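Local coordinates for protein osa (Shigella flexneri, PDB 4O7K) that suppresses the oncogenicity of Agrobacterium tumefaciens and acts as a plasmid fertility inhibition factor of the ParB/Srx superfamily, at residues Trp45-Pro50 against His149-Phe154; Ala55-Ser60 against Ser116-Ala121; Trp80-Val85 against His131-Phe136; Asp100-Ser105 against Gly139-Met144. The protein carries 1 engineered substitution. All coordinates share one frame; numbering follows the deposited sequence. Where two conformers were deposited one is given.

Interaction 1. Residues Trp45-Pro50 against His149-Phe154. With PO4 (phosphate ion), chain C.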
loop_
_atom_site.group_PDB
_atom_site.type_symbol
_atom_site.label_atom_id
_atom_site.label_comp_id
_atom_site.label_asym_id
_atom_site.label_seq_id
_atom_site.Cartn_x
_atom_site.Cartn_y
_atom_site.Cartn_z
ATOM N N TRP A 45 -2.608 -8.351 10.341
ATOM C CA TRP A 45 -2.239 -9.236 9.241
ATOM C C TRP A 45 -0.780 -9.637 9.305
ATOM O O TRP A 45 0.081 -8.838 9.668
ATOM C CB TRP A 45 -2.472 -8.583 7.888
ATOM C CG TRP A 45 -3.856 -8.219 7.551
ATOM C CD1 TRP A 45 -4.754 -8.967 6.849
ATOM C CD2 TRP A 45 -4.500 -6.974 7.834
ATOM N NE1 TRP A 45 -5.933 -8.276 6.700
ATOM C CE2 TRP A 45 -5.802 -7.047 7.292
ATOM C CE3 TRP A 45 -4.109 -5.812 8.505
ATOM C CZ2 TRP A 45 -6.714 -5.992 7.397
ATOM C CZ3 TRP A 45 -5.020 -4.760 8.602
ATOM C CH2 TRP A 45 -6.306 -4.869 8.058
ATOM N N ARG A 46 -0.520 -10.887 8.928
ATOM C CA ARG A 46 0.810 -11.330 8.572
ATOM C C ARG A 46 0.991 -11.069 7.084
ATOM O O ARG A 46 0.118 -11.407 6.281
ATOM C CB ARG A 46 0.993 -12.823 8.893
ATOM C CG ARG A 46 2.294 -13.408 8.351
ATOM C CD ARG A 46 2.373 -14.940 8.468
ATOM N NE ARG A 46 3.570 -15.413 7.770
ATOM C CZ ARG A 46 3.578 -16.003 6.577
ATOM N NH1 ARG A 46 2.445 -16.262 5.932
ATOM N NH2 ARG A 46 4.737 -16.339 6.026
ATOM N N LEU A 47 2.105 -10.451 6.712
ATOM C CA LEU A 47 2.378 -10.204 5.295
ATOM C C LEU A 47 3.649 -10.944 4.896
ATOM O O LEU A 47 4.712 -10.690 5.455
ATOM C CB LEU A 47 2.516 -8.696 5.008
ATOM C CG LEU A 47 1.264 -7.821 5.101
ATOM C CD1 LEU A 47 0.944 -7.551 6.556
ATOM C CD2 LEU A 47 1.494 -6.499 4.393
ATOM N N PRO A 48 3.535 -11.881 3.943
ATOM C CA PRO A 48 4.729 -12.552 3.420
ATOM C C PRO A 48 5.621 -11.529 2.731
ATOM O O PRO A 48 5.095 -10.669 2.021
ATOM C CB PRO A 48 4.173 -13.556 2.405
ATOM C CG PRO A 48 2.679 -13.618 2.664
ATOM C CD PRO A 48 2.306 -12.294 3.246
ATOM N N VAL A 49 6.931 -11.610 2.956
ATOM C CA VAL A 49 7.898 -10.731 2.299
ATOM C C VAL A 49 8.974 -11.587 1.658
ATOM O O VAL A 49 9.708 -12.267 2.374
ATOM C CB VAL A 49 8.567 -9.766 3.281
ATOM C CG1 VAL A 49 9.383 -8.746 2.517
ATOM C CG2 VAL A 49 7.537 -9.086 4.165
ATOM N N PRO A 50 9.068 -11.567 0.317
ATOM C CA PRO A 50 10.020 -12.432 -0.398
ATOM C C PRO A 50 11.440 -12.326 0.135
ATOM O O PRO A 50 11.956 -11.212 0.241
ATOM C CB PRO A 50 9.954 -11.919 -1.836
ATOM C CG PRO A 50 8.586 -11.322 -1.957
ATOM C CD PRO A 50 8.274 -10.734 -0.606
ATOM N N HIS A 149 10.200 -3.943 -0.926
ATOM C CA HIS A 149 10.376 -5.347 -0.519
ATOM C C HIS A 149 9.473 -6.295 -1.303
ATOM O O HIS A 149 9.414 -7.493 -1.016
ATOM C CB HIS A 149 10.118 -5.512 0.977
ATOM C CG HIS A 149 11.248 -5.038 1.833
ATOM N ND1 HIS A 149 11.364 -3.736 2.261
ATOM C CD2 HIS A 149 12.323 -5.697 2.331
ATOM C CE1 HIS A 149 12.460 -3.610 2.989
ATOM N NE2 HIS A 149 13.056 -4.788 3.052
ATOM N N GLU A 150 8.787 -5.753 -2.304
ATOM C CA GLU A 150 7.957 -6.563 -3.194
ATOM C C GLU A 150 6.855 -7.323 -2.457
ATOM O O GLU A 150 6.566 -8.472 -2.780
ATOM C CB GLU A 150 8.819 -7.566 -3.965
ATOM C CG GLU A 150 10.086 -6.985 -4.569
ATOM C CD GLU A 150 9.844 -6.363 -5.918
ATOM O OE1 GLU A 150 8.682 -6.392 -6.383
ATOM O OE2 GLU A 150 10.816 -5.852 -6.521
ATOM N N VAL A 151 6.258 -6.706 -1.447
ATOM C CA VAL A 151 5.071 -7.290 -0.842
ATOM C C VAL A 151 3.952 -7.237 -1.886
ATOM O O VAL A 151 3.604 -6.152 -2.384
ATOM C CB VAL A 151 4.666 -6.551 0.436
ATOM C CG1 VAL A 151 3.403 -7.157 1.015
ATOM C CG2 VAL A 151 5.812 -6.594 1.435
ATOM N N ALA A 152 3.413 -8.406 -2.236
ATOM C CA ALA A 152 2.514 -8.530 -3.390
ATOM C C ALA A 152 1.191 -7.788 -3.212
ATOM O O ALA A 152 0.712 -7.095 -4.125
ATOM C CB ALA A 152 2.240 -10.000 -3.675
ATOM N N VAL A 153 0.602 -7.965 -2.034
ATOM C CA VAL A 153 -0.682 -7.367 -1.685
ATOM C C VAL A 153 -0.594 -6.876 -0.244
ATOM O O VAL A 153 -0.011 -7.544 0.620
ATOM C CB VAL A 153 -1.859 -8.380 -1.846
ATOM C CG1 VAL A 153 -3.190 -7.760 -1.426
ATOM C CG2 VAL A 153 -1.948 -8.883 -3.281
ATOM N N PHE A 154 -1.138 -5.691 0.017
ATOM C CA PHE A 154 -1.199 -5.204 1.376
ATOM C C PHE A 154 -2.453 -4.353 1.543
ATOM O O PHE A 154 -2.991 -3.836 0.562
ATOM C CB PHE A 154 0.086 -4.430 1.749
ATOM C CG PHE A 154 0.496 -3.367 0.754
ATOM C CD1 PHE A 154 -0.048 -2.096 0.816
ATOM C CD2 PHE A 154 1.468 -3.630 -0.199
ATOM C CE1 PHE A 154 0.339 -1.111 -0.079
ATOM C CE2 PHE A 154 1.870 -2.651 -1.097
ATOM C CZ PHE A 154 1.305 -1.389 -1.040
HETATM P P PO4 C . 15.120 -4.440 5.897
HETATM O O1 PO4 C . 14.668 -3.067 5.422
HETATM O O2 PO4 C . 15.092 -5.418 4.746
HETATM O O3 PO4 C . 16.526 -4.373 6.444
HETATM O O4 PO4 C . 14.206 -4.919 6.998
HETATM O O HOH W 1 3.723 -10.619 -0.222
HETATM O O HOH W 2 11.654 -8.629 -0.352
#
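Leu47 meets Val151 and Phe154 through a single methyl: CD2 lies 3.6 Å from CB of Phe154 and 3.9 Å from CG1 of Val151. No hydrogen bond links the two segments directly, and water takes over that task at Pro48. Pro48 O accepts from a water at 2.6 Å, and the same water accepts from Ala152 N at 3.0 Å, which bridges the two backbones. Val49 divides its methyls between two partners. Val49 CG1, anti to the backbone N (chi1 -171°), touches CB of His149 at 3.7 Å, and Val49 CG2 lies 4.1 Å from CG2 of Val151. The ring of Pro50 then rests on the helix-ending turn, its CD 3.5 Å from His149 O, and a second water donates to both Pro50 O and His149 O. Beyond the contact, the edge of the His149 imidazole donates from NE2 to O2 of a phosphate ion at 2.7 Å with a nearly straight N-H...O angle of 165°. The ion, probably from the crystallisation liquor, is also held by His52 and Trp145. Glu150, with positive phi, completes the Schellman motif that ends helix 140-148. Leu146 of that helix packs on Leu47, Val151 and Phe154, and the contact thus joins strand 44-47, paired with 55-58 in the mixed sheet, to strand 153-158, paired with 67-72 in the antiparallel one.

Interaction 2. Residues Ala55-Ser60 against Ser116-Ala121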
loop_
_atom_site.group_PDB
_atom_site.type_symbol
_atom_site.label_atom_id
_atom_site.label_comp_id
_atom_site.label_asym_id
_atom_site.label_seq_id
_atom_site.Cartn_x
_atom_site.Cartn_y
_atom_site.Cartn_z
ATOM N N ALA A 55 6.389 -9.639 7.675
ATOM C CA ALA A 55 6.002 -8.351 8.235
ATOM C C ALA A 55 4.608 -8.478 8.841
ATOM O O ALA A 55 3.839 -9.374 8.468
ATOM C CB ALA A 55 6.037 -7.253 7.168
ATOM N N PHE A 56 4.297 -7.600 9.789
ATOM C CA PHE A 56 2.974 -7.557 10.397
ATOM C C PHE A 56 2.437 -6.130 10.404
ATOM O O PHE A 56 3.174 -5.184 10.687
ATOM C CB PHE A 56 3.010 -8.114 11.820
ATOM C CG PHE A 56 3.300 -9.584 11.877
ATOM C CD1 PHE A 56 4.607 -10.044 11.826
ATOM C CD2 PHE A 56 2.268 -10.506 11.957
ATOM C CE1 PHE A 56 4.879 -11.411 11.860
ATOM C CE2 PHE A 56 2.537 -11.882 12.001
ATOM C CZ PHE A 56 3.842 -12.329 11.951
ATOM N N MET A 57 1.154 -5.981 10.084
ATOM C CA MET A 57 0.509 -4.682 10.107
ATOM C C MET A 57 -0.821 -4.776 10.829
ATOM O O MET A 57 -1.360 -5.871 11.002
ATOM C CB MET A 57 0.322 -4.138 8.684
ATOM C CG MET A 57 1.630 -3.999 7.914
ATOM S SD MET A 57 1.420 -3.089 6.370
ATOM C CE MET A 57 1.534 -1.421 7.008
ATOM N N THR A 58 -1.347 -3.625 11.245
ATOM C CA THR A 58 -2.571 -3.591 12.028
ATOM C C THR A 58 -3.467 -2.416 11.645
ATOM O O THR A 58 -2.988 -1.384 11.187
ATOM C CB THR A 58 -2.272 -3.503 13.539
ATOM O OG1 THR A 58 -3.507 -3.478 14.262
ATOM C CG2 THR A 58 -1.476 -2.237 13.859
ATOM N N ALA A 59 -4.770 -2.580 11.844
ATOM C CA ALA A 59 -5.719 -1.494 11.610
ATOM C C ALA A 59 -6.125 -0.822 12.923
ATOM O O ALA A 59 -7.196 -0.218 13.013
ATOM C CB ALA A 59 -6.955 -2.020 10.884
ATOM N N SER A 60 -5.270 -0.925 13.938
ATOM C CA SER A 60 -5.616 -0.447 15.271
ATOM C C SER A 60 -5.859 1.056 15.296
ATOM O O SER A 60 -6.617 1.552 16.127
ATOM C CB SER A 60 -4.517 -0.817 16.272
ATOM O OG SER A 60 -3.330 -0.097 16.016
ATOM N N SER A 116 4.740 -5.697 17.608
ATOM C CA SER A 116 4.431 -4.303 17.293
ATOM C C SER A 116 4.150 -4.139 15.805
ATOM O O SER A 116 5.009 -3.661 15.063
ATOM C CB SER A 116 5.579 -3.379 17.712
ATOM O OG SER A 116 5.195 -2.011 17.619
ATOM N N PRO A 117 2.950 -4.562 15.362
ATOM C CA PRO A 117 2.614 -4.441 13.941
ATOM C C PRO A 117 2.563 -2.979 13.501
ATOM O O PRO A 117 2.185 -2.108 14.282
ATOM C CB PRO A 117 1.237 -5.100 13.835
ATOM C CG PRO A 117 0.692 -5.109 15.227
ATOM C CD PRO A 117 1.877 -5.205 16.139
ATOM N N VAL A 118 2.952 -2.732 12.256
ATOM C CA VAL A 118 2.924 -1.393 11.683
ATOM C C VAL A 118 1.497 -0.989 11.288
ATOM O O VAL A 118 0.837 -1.707 10.547
ATOM C CB VAL A 118 3.839 -1.311 10.449
ATOM C CG1 VAL A 118 3.787 0.100 9.820
ATOM C CG2 VAL A 118 5.264 -1.682 10.836
ATOM N N PRO A 119 1.015 0.162 11.786
ATOM C CA PRO A 119 -0.315 0.646 11.383
ATOM C C PRO A 119 -0.412 0.901 9.877
ATOM O O PRO A 119 0.584 1.243 9.235
ATOM C CB PRO A 119 -0.470 1.947 12.177
ATOM C CG PRO A 119 0.428 1.751 13.372
ATOM C CD PRO A 119 1.612 1.006 12.837
ATOM N N LEU A 120 -1.605 0.710 9.325
ATOM C CA LEU A 120 -1.838 0.905 7.900
ATOM C C LEU A 120 -1.648 2.357 7.473
ATOM O O LEU A 120 -1.839 3.277 8.261
ATOM C CB LEU A 120 -3.253 0.466 7.530
ATOM C CG LEU A 120 -3.580 -1.005 7.809
ATOM C CD1 LEU A 120 -4.987 -1.299 7.299
ATOM C CD2 LEU A 120 -2.547 -1.883 7.144
ATOM N N ALA A 121 -1.289 2.530 6.208
ATOM C CA ALA A 121 -1.314 3.826 5.544
ATOM C C ALA A 121 -2.744 4.277 5.296
ATOM O O ALA A 121 -3.641 3.456 5.055
ATOM C CB ALA A 121 -0.559 3.754 4.234
#
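Met57 pairs with Val118, and Thr58 with Pro119, in a short parallel beta ladder whose tight part is its backbone. Val118 N donates to Phe56 O at 2.9 Å, Thr58 N to Val118 O at 3.0 Å, and Leu120 N to Thr58 O at 3.1 Å. The geometry differs along the ladder: Thr58 N stands 50° above the carbonyl plane of Val118, whereas Leu120 N approaches Thr58 O nearly in line with its C=O bond. Pro117 and Pro119 have no N-H to give, and all three bonds are made without them. On the face carrying Met57 and Val118, the methionine chain bends at chi3 (84°), bringing CE to 3.9 Å from CG1 of Val118, and CD2 of Leu120 lies 4.0 Å from CB of Met57. On the other face, CB of Thr58 meets CG of Pro117 at 3.8 Å, and OG1 of Thr58 bonds outside the pair to Val43 O. Packing is looser towards the partly exposed residues. Phe56 offers Pro117 its CB while its ring leads away, and CG2 of Thr58 comes no nearer to CG of Pro119 than 4.4 Å. Strand 44-47 flanks strand 55-58 on its antiparallel side. Helix 140-148 covers Met57 through Leu146, and helix 103-112 reaches Val118 and Pro119 through His109.

Interaction 3. Residues Trp80-Val85 against His131-Phe136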
loop_
_atom_site.group_PDB
_atom_site.type_symbol
_atom_site.label_atom_id
_atom_site.label_comp_id
_atom_site.label_asym_id
_atom_site.label_seq_id
_atom_site.Cartn_x
_atom_site.Cartn_y
_atom_site.Cartn_z
ATOM N N TRP A 80 0.452 5.611 -7.742
ATOM C CA TRP A 80 1.229 6.583 -6.972
ATOM C C TRP A 80 2.158 7.374 -7.897
ATOM O O TRP A 80 2.264 8.592 -7.787
ATOM C CB TRP A 80 2.025 5.868 -5.872
ATOM C CG TRP A 80 2.703 6.759 -4.880
ATOM C CD1 TRP A 80 2.712 8.139 -4.860
ATOM C CD2 TRP A 80 3.504 6.335 -3.774
ATOM N NE1 TRP A 80 3.462 8.586 -3.792
ATOM C CE2 TRP A 80 3.964 7.501 -3.112
ATOM C CE3 TRP A 80 3.880 5.076 -3.265
ATOM C CZ2 TRP A 80 4.765 7.449 -1.974
ATOM C CZ3 TRP A 80 4.674 5.024 -2.135
ATOM C CH2 TRP A 80 5.109 6.207 -1.497
ATOM N N LEU A 81 2.812 6.679 -8.821
ATOM C CA LEU A 81 3.649 7.344 -9.809
ATOM C C LEU A 81 2.841 8.328 -10.662
ATOM O O LEU A 81 3.390 9.291 -11.194
ATOM C CB LEU A 81 4.335 6.319 -10.708
ATOM C CG LEU A 81 5.505 5.567 -10.080
ATOM C CD1 LEU A 81 5.870 4.362 -10.931
ATOM C CD2 LEU A 81 6.713 6.470 -9.895
ATOM N N ALA A 82 1.536 8.094 -10.780
ATOM C CA ALA A 82 0.683 8.960 -11.595
ATOM C C ALA A 82 0.433 10.325 -10.933
ATOM O O ALA A 82 -0.159 11.227 -11.535
ATOM C CB ALA A 82 -0.639 8.261 -11.896
ATOM N N LEU A 83 0.894 10.480 -9.697
ATOM C CA LEU A 83 0.872 11.771 -9.045
ATOM C C LEU A 83 1.779 12.742 -9.791
ATOM O O LEU A 83 1.580 13.947 -9.736
ATOM C CB LEU A 83 1.327 11.672 -7.591
ATOM C CG LEU A 83 0.322 11.478 -6.467
ATOM C CD1 LEU A 83 0.983 11.862 -5.141
ATOM C CD2 LEU A 83 -0.957 12.260 -6.700
ATOM N N GLY A 84 2.786 12.209 -10.471
ATOM C CA GLY A 84 3.743 13.036 -11.178
ATOM C C GLY A 84 5.028 13.176 -10.391
ATOM O O GLY A 84 5.143 12.628 -9.295
ATOM N N VAL A 85 5.991 13.920 -10.930
ATOM C CA VAL A 85 7.337 13.940 -10.355
ATOM C C VAL A 85 7.643 15.141 -9.462
ATOM O O VAL A 85 8.653 15.148 -8.752
ATOM C CB VAL A 85 8.413 13.893 -11.459
ATOM C CG1 VAL A 85 8.400 12.540 -12.149
ATOM C CG2 VAL A 85 8.205 15.014 -12.455
ATOM N N HIS A 131 -6.031 12.358 -15.026
ATOM C CA HIS A 131 -5.959 10.907 -14.807
ATOM C C HIS A 131 -6.045 10.491 -13.339
ATOM O O HIS A 131 -5.841 11.286 -12.421
ATOM C CB HIS A 131 -4.684 10.308 -15.434
ATOM C CG HIS A 131 -3.401 10.899 -14.933
ATOM N ND1 HIS A 131 -2.649 11.782 -15.674
ATOM C CD2 HIS A 131 -2.718 10.709 -13.774
ATOM C CE1 HIS A 131 -1.566 12.123 -14.995
ATOM N NE2 HIS A 131 -1.589 11.492 -13.837
ATOM N N PHE A 132 -6.372 9.223 -13.133
ATOM C CA PHE A 132 -6.490 8.670 -11.796
ATOM C C PHE A 132 -5.126 8.601 -11.112
ATOM O O PHE A 132 -4.123 8.283 -11.748
ATOM C CB PHE A 132 -7.118 7.275 -11.846
ATOM C CG PHE A 132 -7.308 6.671 -10.500
ATOM C CD1 PHE A 132 -8.449 6.945 -9.765
ATOM C CD2 PHE A 132 -6.325 5.862 -9.940
ATOM C CE1 PHE A 132 -8.620 6.409 -8.504
ATOM C CE2 PHE A 132 -6.490 5.327 -8.682
ATOM C CZ PHE A 132 -7.644 5.599 -7.961
ATOM N N ALA A 133 -5.096 8.889 -9.814
ATOM C CA ALA A 133 -3.885 8.702 -9.030
ATOM C C ALA A 133 -4.226 8.423 -7.573
ATOM O O ALA A 133 -5.373 8.552 -7.158
ATOM C CB ALA A 133 -2.970 9.940 -9.138
ATOM N N VAL A 134 -3.222 8.021 -6.801
ATOM C CA VAL A 134 -3.418 7.886 -5.364
ATOM C C VAL A 134 -2.506 8.849 -4.621
ATOM O O VAL A 134 -1.368 9.099 -5.021
ATOM C CB VAL A 134 -3.172 6.441 -4.863
ATOM C CG1 VAL A 134 -4.148 5.484 -5.514
ATOM C CG2 VAL A 134 -1.753 6.005 -5.131
ATOM N N CYS A 135 -3.039 9.426 -3.550
ATOM C CA CYS A 135 -2.274 10.334 -2.708
ATOM C C CYS A 135 -2.474 9.908 -1.252
ATOM O O CYS A 135 -3.221 8.960 -0.966
ATOM C CB CYS A 135 -2.696 11.807 -2.929
ATOM S SG CYS A 135 -4.444 12.133 -2.566
ATOM N N PHE A 136 -1.811 10.615 -0.340
ATOM C CA PHE A 136 -1.676 10.141 1.031
ATOM C C PHE A 136 -2.133 11.139 2.069
ATOM O O PHE A 136 -1.898 12.346 1.948
ATOM C CB PHE A 136 -0.218 9.774 1.322
ATOM C CG PHE A 136 0.269 8.565 0.588
ATOM C CD1 PHE A 136 0.635 8.643 -0.743
ATOM C CD2 PHE A 136 0.392 7.341 1.245
ATOM C CE1 PHE A 136 1.089 7.535 -1.412
ATOM C CE2 PHE A 136 0.846 6.224 0.575
ATOM C CZ PHE A 136 1.209 6.310 -0.744
#
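The C-terminal part of helix 73-81 and the type I turn from Leu81 to Gly84 pack against strand 131-136, an outermost strand of the mixed sheet, bringing Trp80 to Phe136 and Ala82 to His131. The aromatic pair is edge-to-face: Phe136 turns its CE1-CZ edge to the indole, with CE1 over the centre of one face and 3.3 Å from CE2 of Trp80. The ring planes are inclined at 52°, and the Phe136 ring centroid lies 4.5 Å from that of the six-membered ring of Trp80. At the far end of the strand, His131 NE2 donates to Ala82 O at 2.7 Å (N-H...O angle 155°). The oxygen lies in the imidazole plane and the donor sits on one of its lone pairs, a geometry that should help fix the rotation of the histidine ring. Between these two ends the packing is small and apolar: CB of Ala82 lies 4.0 Å from CB of Ala133, and CD2 of Leu83 is 3.9 Å from the same methyl. CG of Leu83 stands 3.3 Å from Val134 O, a carbonyl buried here without a hydrogen-bond partner. Trp80 NE1 itself donates to Gln89 O. On the sheet, strand 118-128 runs antiparallel beside 131-136 and sends Val123 to Phe136, while Met140, Met144 and Leu147 of helix 140-148 pack on Trp80.

Interaction 4. Residues Asp100-Ser105 against Gly139-Met144. With PO4 (phosphate ion), chain B; IPA (isopropyl alcohol), chain E.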
loop_
_atom_site.group_PDB
_atom_site.type_symbol
_atom_site.label_atom_id
_atom_site.label_comp_id
_atom_site.label_asym_id
_atom_site.label_seq_id
_atom_site.Cartn_x
_atom_site.Cartn_y
_atom_site.Cartn_z
ATOM N N ASP A 100 15.180 7.265 1.051
ATOM C CA ASP A 100 14.289 8.214 1.716
ATOM C C ASP A 100 14.717 8.373 3.172
ATOM O O ASP A 100 15.153 7.407 3.798
ATOM C CB ASP A 100 12.834 7.745 1.620
ATOM C CG ASP A 100 11.859 8.720 2.238
ATOM O OD1 ASP A 100 11.679 8.688 3.473
ATOM O OD2 ASP A 100 11.243 9.501 1.483
ATOM N N ARG A 101 14.607 9.585 3.709
ATOM C CA ARG A 101 15.183 9.873 5.022
ATOM C C ARG A 101 14.485 9.129 6.159
ATOM O O ARG A 101 15.106 8.847 7.185
ATOM C CB ARG A 101 15.165 11.382 5.302
ATOM C CG ARG A 101 13.785 11.957 5.566
ATOM C CD ARG A 101 13.704 12.642 6.929
ATOM N NE ARG A 101 12.442 13.364 7.103
ATOM C CZ ARG A 101 11.776 13.451 8.252
ATOM N NH1 ARG A 101 10.635 14.126 8.309
ATOM N NH2 ARG A 101 12.244 12.862 9.344
ATOM N N LYS A 102 13.219 8.798 5.978
ATOM C CA LYS A 102 12.467 8.089 6.990
ATOM C C LYS A 102 12.484 6.598 6.882
ATOM O O LYS A 102 11.922 5.926 7.668
ATOM C CB LYS A 102 11.037 8.547 6.993
ATOM C CG LYS A 102 10.915 10.021 7.177
ATOM C CD LYS A 102 9.496 10.495 6.989
ATOM C CE LYS A 102 8.676 10.202 8.209
ATOM N NZ LYS A 102 7.334 9.755 7.783
ATOM N N TYR A 103 13.126 6.105 5.869
ATOM C CA TYR A 103 13.081 4.680 5.549
ATOM C C TYR A 103 13.768 3.795 6.604
ATOM O O TYR A 103 13.254 2.716 6.920
ATOM C CB TYR A 103 13.702 4.439 4.167
ATOM C CG TYR A 103 13.444 3.068 3.562
ATOM C CD1 TYR A 103 14.257 1.981 3.874
ATOM C CD2 TYR A 103 12.411 2.870 2.652
ATOM C CE1 TYR A 103 14.039 0.728 3.307
ATOM C CE2 TYR A 103 12.192 1.633 2.082
ATOM C CZ TYR A 103 13.008 0.559 2.415
ATOM O OH TYR A 103 12.789 -0.675 1.845
ATOM N N PRO A 104 14.937 4.228 7.140
ATOM C CA PRO A 104 15.516 3.386 8.199
ATOM C C PRO A 104 14.598 3.262 9.413
ATOM O O PRO A 104 14.516 2.192 10.011
ATOM C CB PRO A 104 16.811 4.122 8.560
ATOM C CG PRO A 104 17.196 4.829 7.301
ATOM C CD PRO A 104 15.881 5.283 6.715
ATOM N N SER A 105 13.909 4.344 9.762
ATOM C CA SER A 105 12.969 4.314 10.873
ATOM C C SER A 105 11.811 3.367 10.572
ATOM O O SER A 105 11.365 2.627 11.437
ATOM C CB SER A 105 12.438 5.716 11.169
ATOM O OG SER A 105 11.409 5.668 12.138
ATOM N N GLY A 139 1.446 7.578 5.844
ATOM C CA GLY A 139 1.921 6.240 5.547
ATOM C C GLY A 139 2.754 6.095 4.285
ATOM O O GLY A 139 2.880 4.994 3.764
ATOM N N MET A 140 3.357 7.180 3.800
ATOM C CA MET A 140 4.151 7.092 2.577
ATOM C C MET A 140 5.400 6.231 2.740
ATOM O O MET A 140 5.697 5.408 1.889
ATOM C CB MET A 140 4.559 8.494 2.087
ATOM C CG MET A 140 3.473 9.185 1.297
ATOM S SD MET A 140 4.039 10.711 0.494
ATOM C CE MET A 140 4.418 11.681 1.943
ATOM N N THR A 141 6.142 6.416 3.821
ATOM C CA THR A 141 7.395 5.676 3.948
ATOM C C THR A 141 7.157 4.187 4.182
ATOM O O THR A 141 7.859 3.362 3.619
ATOM C CB THR A 141 8.274 6.215 5.073
ATOM O OG1 THR A 141 8.260 7.646 5.055
ATOM C CG2 THR A 141 9.697 5.741 4.878
ATOM N N ARG A 142 6.173 3.835 5.000
ATOM C CA ARG A 142 5.899 2.418 5.222
ATOM C C ARG A 142 5.392 1.788 3.925
ATOM O O ARG A 142 5.621 0.612 3.681
ATOM C CB ARG A 142 4.903 2.213 6.367
ATOM C CG ARG A 142 3.469 2.605 6.057
ATOM C CD ARG A 142 2.677 2.825 7.339
ATOM N NE ARG A 142 3.143 4.001 8.078
ATOM C CZ ARG A 142 2.935 4.197 9.378
ATOM N NH1 ARG A 142 2.270 3.294 10.093
ATOM N NH2 ARG A 142 3.397 5.287 9.968
ATOM N N SER A 143 4.729 2.582 3.082
ATOM C CA SER A 143 4.319 2.117 1.750
ATOM C C SER A 143 5.536 1.848 0.866
ATOM O O SER A 143 5.557 0.872 0.106
ATOM C CB SER A 143 3.401 3.142 1.055
ATOM O OG SER A 143 2.161 3.289 1.733
ATOM N N MET A 144 6.546 2.714 0.957
ATOM C CA MET A 144 7.785 2.506 0.206
ATOM C C MET A 144 8.478 1.211 0.624
ATOM O O MET A 144 8.999 0.466 -0.210
ATOM C CB MET A 144 8.747 3.682 0.397
ATOM C CG MET A 144 8.262 5.006 -0.171
ATOM S SD MET A 144 9.531 6.259 0.086
ATOM C CE MET A 144 8.624 7.772 -0.289
HETATM P P PO4 B . 5.474 6.934 7.471
HETATM O O1 PO4 B . 4.520 7.575 8.439
HETATM O O2 PO4 B . 5.825 7.919 6.384
HETATM O O3 PO4 B . 6.715 6.473 8.193
HETATM O O4 PO4 B . 4.838 5.723 6.822
HETATM C C1 IPA E . 1.989 4.892 13.153
HETATM C C2 IPA E . 3.305 4.868 13.924
HETATM C C3 IPA E . 3.430 3.579 14.727
HETATM O O2 IPA E . 4.374 4.944 13.012
#
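Oxygen O2 of a bound phosphate ion is gripped by three donors from both segments: Lys102 NZ at 2.8 Å, Thr141 OG1 at 2.8 Å and Thr141 N at 3.0 Å. This is an anion site at a helix N terminus, with Gly139 at the N-cap position of helix 140-148, where the helix end would favour negative charge. Arg142 completes the grip with the edge of its guanidinium: NE donates to phosphate O4 at 2.7 Å and NH2 to O1 at 3.0 Å, while its backbone N also bonds to O4. NH1 goes instead to Pro119 O. The ion probably comes from the crystallisation liquor. The side chains of Lys102 and Thr141 cross at about a right angle, CB of Lys102 lying 3.5 Å from Thr141 OG1, and a bend at chi3 (78°) turns CE before the amine reaches the phosphate. Asp100 holds the turn in front of helix 103-112: its OD1 accepts from Lys102 N at 2.9 Å, on the anti side, with the donor 30° out of the carboxylate plane. At the start of helix 140-148, Gly139 O accepts from both N and OG of Ser143, which approach from opposite faces of the carbonyl plane. Tyr103 brings the edge of its ring, at CE2, to the backbone of Met144. The Met144 side chain, extended beyond CG, crosses that of Asp100 at about a right angle and places CE 3.6 Å from Asp100 OD2.

How the interactions relate
From the N terminus, residues 45-50 open the widest loop, which interaction 1 closes at 149-154; the other three contacts lie within it. Interaction 2 closes the loop from 55-60 to 116-121, interaction 3 that from 80-85 to 131-136, and interaction 4 that from 100-105 to 139-144. These three cross one another pairwise, their segments alternating along the chain. Interactions 1 and 2 meet where strands 44-47 and 55-58 pair, and Arg142, on helix 140-148, ties interaction 4 to strand 118-128 of interaction 2. Helix 140-148 is the common hub: Trp80 of interaction 3 packs on it, and His149 beyond its end touches Tyr103 of interaction 4.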